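Local coordinates for uncharacterized protein Dfer_1899 (Dyadobacter fermentans, PDB 5HX0) that is of unknown function but, as a sialidase-domain protein with BNR-like repeats, folds as a six-bladed beta-propeller that may act on or bind a glycan, at residues Pro369-Val372 against Arg378-Val381; Ile71-Arg76 against Gln392-Ser397; Lys156-Leu161 against Asp228-Asn233. All coordinates share one frame; numbering follows the deposited sequence.

Contact 1. Residues Pro369-Val372 against Arg378-Val381; sequences PWAV and RVLV
Val372 and Leu380 form a hydrogen-bonded antiparallel pair in which each residue spends both of its backbone polar groups on the other. Val372 N donates to Leu380 O at 2.9 Å, and Leu380 N returns a bond of the same length to Val372 O. Leu380 O has a second, softer neighbour, since the CA-H of Ala371 makes a bent contact with it, 3.1 Å from Ala371 CA to Leu380 O. The strands belong to a beta hairpin of strands 367-375 and 378-385, the first at one edge of a four-stranded propeller blade, and their short axes approach to 4.7 Å. Ala371 and Val381 make the adjoining non-hydrogen-bonded pair; Val381 turns its backbone bonding to Ser397 on the next strand. Trp370 is hydrogen-bonded to Ser382 through the backbone, and its O also to Ser382 OG, while Pro369 O is taken by Arg209 NH1. Side chains part by face. Ala371 CB lies 3.9 Å from Val379 CG1, on the face where Val381 CG1 also meets Pro369 CB. On the opposite face, Val372 CG1, set between its backbone N and carbonyl carbon (chi1 61°), reaches Leu380 CB at 4.0 Å.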
loop_
_atom_site.group_PDB
_atom_site.type_symbol
_atom_site.label_atom_id
_atom_site.label_comp_id
_atom_site.label_asym_id
_atom_site.label_seq_id
_atom_site.Cartn_x
_atom_site.Cartn_y
_atom_site.Cartn_z
ATOM N N PRO A 369 19.796 -11.729 8.874
ATOM C CA PRO A 369 19.529 -11.588 10.310
ATOM C C PRO A 369 19.744 -10.164 10.814
ATOM O O PRO A 369 20.508 -9.371 10.260
ATOM C CB PRO A 369 20.508 -12.576 10.968
ATOM C CG PRO A 369 21.661 -12.627 9.991
ATOM C CD PRO A 369 21.014 -12.519 8.622
ATOM N N TRP A 370 19.068 -9.872 11.919
ATOM C CA TRP A 370 19.121 -8.569 12.568
ATOM C C TRP A 370 18.848 -8.795 14.048
ATOM O O TRP A 370 17.801 -9.350 14.400
ATOM C CB TRP A 370 18.078 -7.618 11.945
ATOM C CG TRP A 370 18.311 -6.156 12.221
ATOM C CD1 TRP A 370 18.246 -5.521 13.431
ATOM C CD2 TRP A 370 18.635 -5.153 11.254
ATOM N NE1 TRP A 370 18.508 -4.159 13.268
ATOM C CE2 TRP A 370 18.748 -3.920 11.936
ATOM C CE3 TRP A 370 18.816 -5.174 9.865
ATOM C CZ2 TRP A 370 19.032 -2.718 11.268
ATOM C CZ3 TRP A 370 19.102 -3.993 9.216
ATOM C CH2 TRP A 370 19.206 -2.781 9.912
ATOM N N ALA A 371 19.779 -8.394 14.911
ATOM C CA ALA A 371 19.684 -8.714 16.329
ATOM C C ALA A 371 19.263 -7.499 17.144
ATOM O O ALA A 371 19.524 -6.350 16.769
ATOM C CB ALA A 371 21.011 -9.255 16.865
ATOM N N VAL A 372 18.627 -7.765 18.281
ATOM C CA VAL A 372 18.235 -6.721 19.221
ATOM C C VAL A 372 18.424 -7.250 20.634
ATOM O O VAL A 372 18.198 -8.435 20.905
ATOM C CB VAL A 372 16.775 -6.259 18.972
ATOM C CG1 VAL A 372 15.826 -7.420 19.152
ATOM C CG2 VAL A 372 16.423 -5.105 19.918
ATOM N N ARG A 378 20.027 -11.437 27.354
ATOM C CA ARG A 378 19.437 -12.132 26.223
ATOM C C ARG A 378 19.345 -11.233 25.000
ATOM O O ARG A 378 19.052 -10.035 25.108
ATOM C CB ARG A 378 18.058 -12.678 26.577
ATOM C CG ARG A 378 18.176 -13.882 27.500
ATOM C CD ARG A 378 16.855 -14.512 27.753
ATOM N NE ARG A 378 16.987 -15.763 28.485
ATOM C CZ ARG A 378 16.019 -16.672 28.571
ATOM N NH1 ARG A 378 14.856 -16.458 27.960
ATOM N NH2 ARG A 378 16.217 -17.796 29.257
ATOM N N VAL A 379 19.582 -11.852 23.839
ATOM C CA VAL A 379 19.526 -11.208 22.529
ATOM C C VAL A 379 18.574 -11.999 21.644
ATOM O O VAL A 379 18.618 -13.233 21.620
ATOM C CB VAL A 379 20.925 -11.162 21.876
ATOM C CG1 VAL A 379 20.829 -10.716 20.428
ATOM C CG2 VAL A 379 21.867 -10.249 22.657
ATOM N N LEU A 380 17.746 -11.294 20.879
ATOM C CA LEU A 380 16.962 -11.915 19.812
ATOM C C LEU A 380 17.679 -11.695 18.488
ATOM O O LEU A 380 17.935 -10.552 18.101
ATOM C CB LEU A 380 15.555 -11.323 19.747
ATOM C CG LEU A 380 14.750 -11.690 18.501
ATOM C CD1 LEU A 380 14.409 -13.171 18.531
ATOM C CD2 LEU A 380 13.497 -10.836 18.402
ATOM N N VAL A 381 18.041 -12.776 17.815
ATOM C CA VAL A 381 18.546 -12.687 16.444
ATOM C C VAL A 381 17.355 -13.010 15.551
ATOM O O VAL A 381 16.964 -14.172 15.426
ATOM C CB VAL A 381 19.713 -13.642 16.189
ATOM C CG1 VAL A 381 20.232 -13.452 14.746
ATOM C CG2 VAL A 381 20.822 -13.431 17.233
#

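Contact 2. Residues Ile71-Arg76 against Gln392-Ser397; sequences IVLAFR and QHIAGS
Ser397 OG is hydrogen-bonded to both Asp47 OD1 and Tyr383 OH, on the strand that three residues earlier sends Ile394 against Leu73 and Phe75. Across the contact the meeting is apolar, and Ile394 carries it by dividing its branches between two residues. Its CG1 methylene sits over one face of the Phe75 ring, 4.0 Å from the centroid and 16° off the ring normal, a CH-pi contact displaced slightly toward the rim. The terminal CD1 lies over the root of the ring, near CG and CD2, and comes within 3.8 Å of Phe75 CB. Ile394 CG2, anti to the backbone N, takes the other direction and lies equally close, at 3.9 Å, to Leu73 CD1 and to Leu73 CD2, filling the fork of that leucine. Phe75 CG stands between its own backbone N and carbonyl carbon (chi1 60°), which brings the ring over toward Ile394, and chi2 near -80° turns its face to CG1. With the nearest CA atoms, those of Phe75 and Ile394, 8.1 Å apart, side chains alone bridge the backbones, as expected where separate propeller blades pack face to face. Strand 71-79 shares a blade with strands 56-65, 97-103 and 114-117; strand 393-401 lies in the closing blade, whose edge strand 42-51 adds Ile50 against both Leu73 and Ile394 and ends in Tyr51, whose ring meets that of Phe75.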
loop_
_atom_site.group_PDB
_atom_site.type_symbol
_atom_site.label_atom_id
_atom_site.label_comp_id
_atom_site.label_asym_id
_atom_site.label_seq_id
_atom_site.Cartn_x
_atom_site.Cartn_y
_atom_site.Cartn_z
ATOM N N ILE A 71 9.128 -4.066 21.446
ATOM C CA ILE A 71 9.996 -4.474 20.356
ATOM C C ILE A 71 9.223 -4.313 19.054
ATOM O O ILE A 71 8.107 -4.827 18.917
ATOM C CB ILE A 71 10.448 -5.931 20.554
ATOM C CG1 ILE A 71 11.118 -6.096 21.925
ATOM C CG2 ILE A 71 11.368 -6.388 19.405
ATOM C CD1 ILE A 71 11.100 -7.537 22.416
ATOM N N VAL A 72 9.801 -3.595 18.099
ATOM C CA VAL A 72 9.150 -3.335 16.816
ATOM C C VAL A 72 10.007 -3.970 15.733
ATOM O O VAL A 72 11.169 -3.585 15.557
ATOM C CB VAL A 72 8.990 -1.830 16.551
ATOM C CG1 VAL A 72 8.216 -1.625 15.216
ATOM C CG2 VAL A 72 8.284 -1.159 17.709
ATOM N N LEU A 73 9.445 -4.919 14.987
ATOM C CA LEU A 73 10.182 -5.563 13.903
ATOM C C LEU A 73 9.512 -5.245 12.571
ATOM O O LEU A 73 8.328 -5.556 12.373
ATOM C CB LEU A 73 10.291 -7.079 14.125
ATOM C CG LEU A 73 11.018 -7.911 13.048
ATOM C CD1 LEU A 73 11.577 -9.205 13.672
ATOM C CD2 LEU A 73 10.125 -8.280 11.869
ATOM N N ALA A 74 10.284 -4.653 11.656
ATOM C CA ALA A 74 9.807 -4.276 10.323
ATOM C C ALA A 74 10.246 -5.333 9.329
ATOM O O ALA A 74 11.337 -5.894 9.465
ATOM C CB ALA A 74 10.381 -2.924 9.897
ATOM N N PHE A 75 9.401 -5.608 8.335
ATOM C CA PHE A 75 9.802 -6.529 7.281
ATOM C C PHE A 75 9.038 -6.209 6.006
ATOM O O PHE A 75 8.077 -5.431 5.992
ATOM C CB PHE A 75 9.614 -8.014 7.687
ATOM C CG PHE A 75 8.184 -8.397 8.023
ATOM C CD1 PHE A 75 7.645 -8.086 9.267
ATOM C CD2 PHE A 75 7.404 -9.098 7.117
ATOM C CE1 PHE A 75 6.352 -8.446 9.608
ATOM C CE2 PHE A 75 6.102 -9.472 7.449
ATOM C CZ PHE A 75 5.578 -9.152 8.689
ATOM N N ARG A 76 9.529 -6.782 4.916
ATOM C CA ARG A 76 8.879 -6.693 3.615
ATOM C C ARG A 76 7.848 -7.802 3.513
ATOM O O ARG A 76 8.177 -8.978 3.710
ATOM C CB ARG A 76 9.910 -6.847 2.487
ATOM C CG ARG A 76 9.301 -6.842 1.056
ATOM C CD ARG A 76 10.387 -7.227 0.031
ATOM N NE ARG A 76 9.939 -7.124 -1.372
ATOM C CZ ARG A 76 9.346 -8.107 -2.049
ATOM N NH1 ARG A 76 9.088 -9.283 -1.461
ATOM N NH2 ARG A 76 8.998 -7.917 -3.320
ATOM N N GLN A 392 8.259 -18.353 2.983
ATOM C CA GLN A 392 9.194 -17.399 3.572
ATOM C C GLN A 392 8.506 -16.675 4.733
ATOM O O GLN A 392 7.469 -16.028 4.546
ATOM C CB GLN A 392 9.667 -16.399 2.516
ATOM C CG GLN A 392 10.901 -16.841 1.743
ATOM C CD GLN A 392 10.667 -18.098 0.915
ATOM O OE1 GLN A 392 9.579 -18.309 0.385
ATOM N NE2 GLN A 392 11.692 -18.944 0.805
ATOM N N HIS A 393 9.065 -16.803 5.933
ATOM C CA HIS A 393 8.467 -16.239 7.139
ATOM C C HIS A 393 9.557 -15.574 7.978
ATOM O O HIS A 393 10.760 -15.795 7.771
ATOM C CB HIS A 393 7.725 -17.335 7.944
ATOM C CG HIS A 393 8.607 -18.448 8.434
ATOM N ND1 HIS A 393 9.015 -19.494 7.631
ATOM C CD2 HIS A 393 9.155 -18.677 9.651
ATOM C CE1 HIS A 393 9.779 -20.316 8.332
ATOM N NE2 HIS A 393 9.896 -19.832 9.557
ATOM N N ILE A 394 9.138 -14.758 8.943
ATOM C CA ILE A 394 10.069 -14.181 9.915
ATOM C C ILE A 394 10.214 -15.144 11.094
ATOM O O ILE A 394 9.226 -15.650 11.629
ATOM C CB ILE A 394 9.586 -12.801 10.398
ATOM C CG1 ILE A 394 9.079 -11.947 9.200
ATOM C CG2 ILE A 394 10.709 -12.094 11.207
ATOM C CD1 ILE A 394 10.136 -11.740 8.085
ATOM N N ALA A 395 11.449 -15.353 11.534
ATOM C CA ALA A 395 11.744 -16.240 12.647
ATOM C C ALA A 395 12.854 -15.601 13.479
ATOM O O ALA A 395 13.381 -14.534 13.142
ATOM C CB ALA A 395 12.156 -17.624 12.142
ATOM N N GLY A 396 13.224 -16.265 14.561
ATOM C CA GLY A 396 14.306 -15.758 15.374
ATOM C C GLY A 396 14.871 -16.845 16.256
ATOM O O GLY A 396 14.263 -17.904 16.461
ATOM N N SER A 397 16.062 -16.571 16.762
ATOM C CA SER A 397 16.719 -17.405 17.753
ATOM C C SER A 397 16.991 -16.518 18.957
ATOM O O SER A 397 17.574 -15.440 18.809
ATOM C CB SER A 397 18.029 -17.980 17.211
ATOM O OG SER A 397 17.807 -18.851 16.119
#

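Contact 3. Residues Lys156-Leu161 against Asp228-Asn233; sequences KKPYFL and DRQSPN
Gln230 reaches toward Pro158 as a straight arm. From CB, CG is placed anti to the backbone N (chi1 -174°), and the chain stays extended beyond it, carrying the amide across to the proline. There CD comes within 4.1 Å of Pro158 CB, and OE1 lies closer still, 3.8 Å from Pro158 CB, with Pro158 CG a little farther off. A second amide reaches across nearby: Asn233 brings ND2 obliquely to 3.7 Å from Phe160 CE1, the amide and ring planes standing 51° apart. The turn bearing both amides is braced from within, because Arg229, with Asp228 one of the two residues that face Lys234 in a classic beta bulge, donates from NE to Pro232 O at 3.2 Å, in the guanidinium plane. Asn233 OD1 is hydrogen-bonded to a tetraethylene glycol, and a glycerol lies near the Gln230 side chain, both probably from the crystallisation liquor. Thus the hairpin turn of one propeller blade meets the loop of its neighbour at the surface, with amide ends against apolar carbons, so that van der Waals contact rather than directional bonding joins the two segments.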
loop_
_atom_site.group_PDB
_atom_site.type_symbol
_atom_site.label_atom_id
_atom_site.label_comp_id
_atom_site.label_asym_id
_atom_site.label_seq_id
_atom_site.Cartn_x
_atom_site.Cartn_y
_atom_site.Cartn_z
ATOM N N LYS A 156 15.219 7.040 -19.678
ATOM C CA LYS A 156 16.584 7.536 -19.760
ATOM C C LYS A 156 17.548 6.457 -19.277
ATOM O O LYS A 156 17.270 5.738 -18.312
ATOM C CB LYS A 156 16.746 8.814 -18.935
ATOM C CG LYS A 156 18.144 9.437 -19.070
ATOM C CD LYS A 156 18.139 10.952 -18.920
ATOM C CE LYS A 156 17.829 11.380 -17.499
ATOM N NZ LYS A 156 16.734 12.383 -17.434
ATOM N N LYS A 157 18.673 6.324 -19.973
ATOM C CA LYS A 157 19.667 5.310 -19.637
ATOM C C LYS A 157 20.887 5.955 -18.998
ATOM O O LYS A 157 21.181 7.114 -19.261
ATOM C CB LYS A 157 20.072 4.522 -20.882
ATOM C CG LYS A 157 18.916 3.822 -21.564
ATOM C CD LYS A 157 19.415 2.874 -22.644
ATOM C CE LYS A 157 18.277 2.060 -23.233
ATOM N NZ LYS A 157 18.784 0.890 -24.000
ATOM N N PRO A 158 21.607 5.210 -18.150
ATOM C CA PRO A 158 21.352 3.822 -17.753
ATOM C C PRO A 158 20.243 3.685 -16.707
ATOM O O PRO A 158 19.994 4.612 -15.922
ATOM C CB PRO A 158 22.702 3.360 -17.167
ATOM C CG PRO A 158 23.609 4.597 -17.177
ATOM C CD PRO A 158 22.736 5.786 -17.403
ATOM N N TYR A 159 19.567 2.544 -16.718
ATOM C CA TYR A 159 18.641 2.174 -15.651
ATOM C C TYR A 159 18.882 0.717 -15.304
ATOM O O TYR A 159 19.540 -0.020 -16.048
ATOM C CB TYR A 159 17.172 2.388 -16.042
ATOM C CG TYR A 159 16.757 1.629 -17.281
ATOM C CD1 TYR A 159 16.323 0.313 -17.202
ATOM C CD2 TYR A 159 16.797 2.233 -18.535
ATOM C CE1 TYR A 159 15.938 -0.387 -18.340
ATOM C CE2 TYR A 159 16.420 1.537 -19.677
ATOM C CZ TYR A 159 15.989 0.235 -19.568
ATOM O OH TYR A 159 15.621 -0.450 -20.696
ATOM N N PHE A 160 18.344 0.281 -14.174
ATOM C CA PHE A 160 18.575 -1.087 -13.729
ATOM C C PHE A 160 17.275 -1.878 -13.758
ATOM O O PHE A 160 16.294 -1.507 -13.095
ATOM C CB PHE A 160 19.201 -1.148 -12.345
ATOM C CG PHE A 160 19.610 -2.545 -11.959
ATOM C CD1 PHE A 160 20.706 -3.150 -12.559
ATOM C CD2 PHE A 160 18.870 -3.272 -11.049
ATOM C CE1 PHE A 160 21.072 -4.446 -12.224
ATOM C CE2 PHE A 160 19.226 -4.571 -10.720
ATOM C CZ PHE A 160 20.327 -5.154 -11.311
ATOM N N LEU A 161 17.286 -2.974 -14.515
ATOM C CA LEU A 161 16.117 -3.804 -14.770
ATOM C C LEU A 161 16.340 -5.173 -14.147
ATOM O O LEU A 161 17.377 -5.803 -14.370
ATOM C CB LEU A 161 15.865 -3.930 -16.279
ATOM C CG LEU A 161 14.763 -4.829 -16.840
ATOM C CD1 LEU A 161 13.411 -4.234 -16.538
ATOM C CD2 LEU A 161 14.933 -5.021 -18.365
ATOM N N ASP A 228 28.559 1.341 -10.093
ATOM C CA ASP A 228 29.581 2.180 -10.696
ATOM C C ASP A 228 30.103 1.651 -12.025
ATOM O O ASP A 228 30.953 2.298 -12.636
ATOM C CB ASP A 228 30.751 2.424 -9.727
ATOM C CG ASP A 228 31.398 1.151 -9.198
ATOM O OD1 ASP A 228 31.197 0.044 -9.743
ATOM O OD2 ASP A 228 32.144 1.296 -8.202
ATOM N N ARG A 229 29.598 0.517 -12.498
ATOM C CA ARG A 229 29.907 0.011 -13.827
ATOM C C ARG A 229 28.689 -0.760 -14.306
ATOM O O ARG A 229 28.028 -1.429 -13.509
ATOM C CB ARG A 229 31.152 -0.893 -13.830
ATOM C CG ARG A 229 31.439 -1.561 -15.177
ATOM C CD ARG A 229 32.829 -2.160 -15.204
ATOM N NE ARG A 229 32.916 -3.416 -14.458
ATOM C CZ ARG A 229 34.053 -3.900 -13.954
ATOM N NH1 ARG A 229 35.188 -3.222 -14.098
ATOM N NH2 ARG A 229 34.058 -5.053 -13.301
ATOM N N GLN A 230 28.401 -0.667 -15.599
ATOM C CA GLN A 230 27.164 -1.261 -16.085
ATOM C C GLN A 230 27.357 -2.665 -16.643
ATOM O O GLN A 230 26.523 -3.541 -16.393
ATOM C CB GLN A 230 26.550 -0.360 -17.147
ATOM C CG GLN A 230 25.200 -0.821 -17.618
ATOM C CD GLN A 230 24.621 0.109 -18.660
ATOM O OE1 GLN A 230 25.198 1.156 -18.968
ATOM N NE2 GLN A 230 23.480 -0.270 -19.217
ATOM N N SER A 231 28.424 -2.898 -17.406
ATOM C CA SER A 231 28.680 -4.229 -17.959
ATOM C C SER A 231 30.158 -4.593 -17.879
ATOM O O SER A 231 30.996 -3.973 -18.531
ATOM C CB SER A 231 28.205 -4.322 -19.406
ATOM O OG SER A 231 26.827 -4.027 -19.507
ATOM N N PRO A 232 30.483 -5.597 -17.054
ATOM C CA PRO A 232 29.487 -6.250 -16.200
ATOM C C PRO A 232 29.120 -5.374 -14.990
ATOM O O PRO A 232 29.910 -4.506 -14.612
ATOM C CB PRO A 232 30.194 -7.537 -15.767
ATOM C CG PRO A 232 31.638 -7.158 -15.730
ATOM C CD PRO A 232 31.840 -6.131 -16.833
ATOM N N ASN A 233 27.927 -5.584 -14.434
ATOM C CA ASN A 233 27.471 -4.830 -13.270
ATOM C C ASN A 233 28.502 -4.886 -12.143
ATOM O O ASN A 233 29.036 -5.951 -11.826
ATOM C CB ASN A 233 26.127 -5.400 -12.799
ATOM C CG ASN A 233 25.565 -4.669 -11.599
ATOM O OD1 ASN A 233 25.893 -4.984 -10.449
ATOM N ND2 ASN A 233 24.707 -3.688 -11.855
#

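Running from the N terminus, strand 42-51 is laid into the last blade before the chain builds the first full sheet, where 71-76 opens contact 2. That contact closes only when 392-397 returns, enclosing nearly the whole propeller. Within this span contact 3 opens and closes first, joining the loop 156-161 of the second blade to the turn of the third; contact 1 comes afterward as a local hairpin, in series with it, their centres about 36 Å apart on opposite sides of the chain's centre. Contacts 1 and 2 share neighbouring strands of the closing blade: contact 1 pairs strands within it, and contact 2 packs it on the first blade.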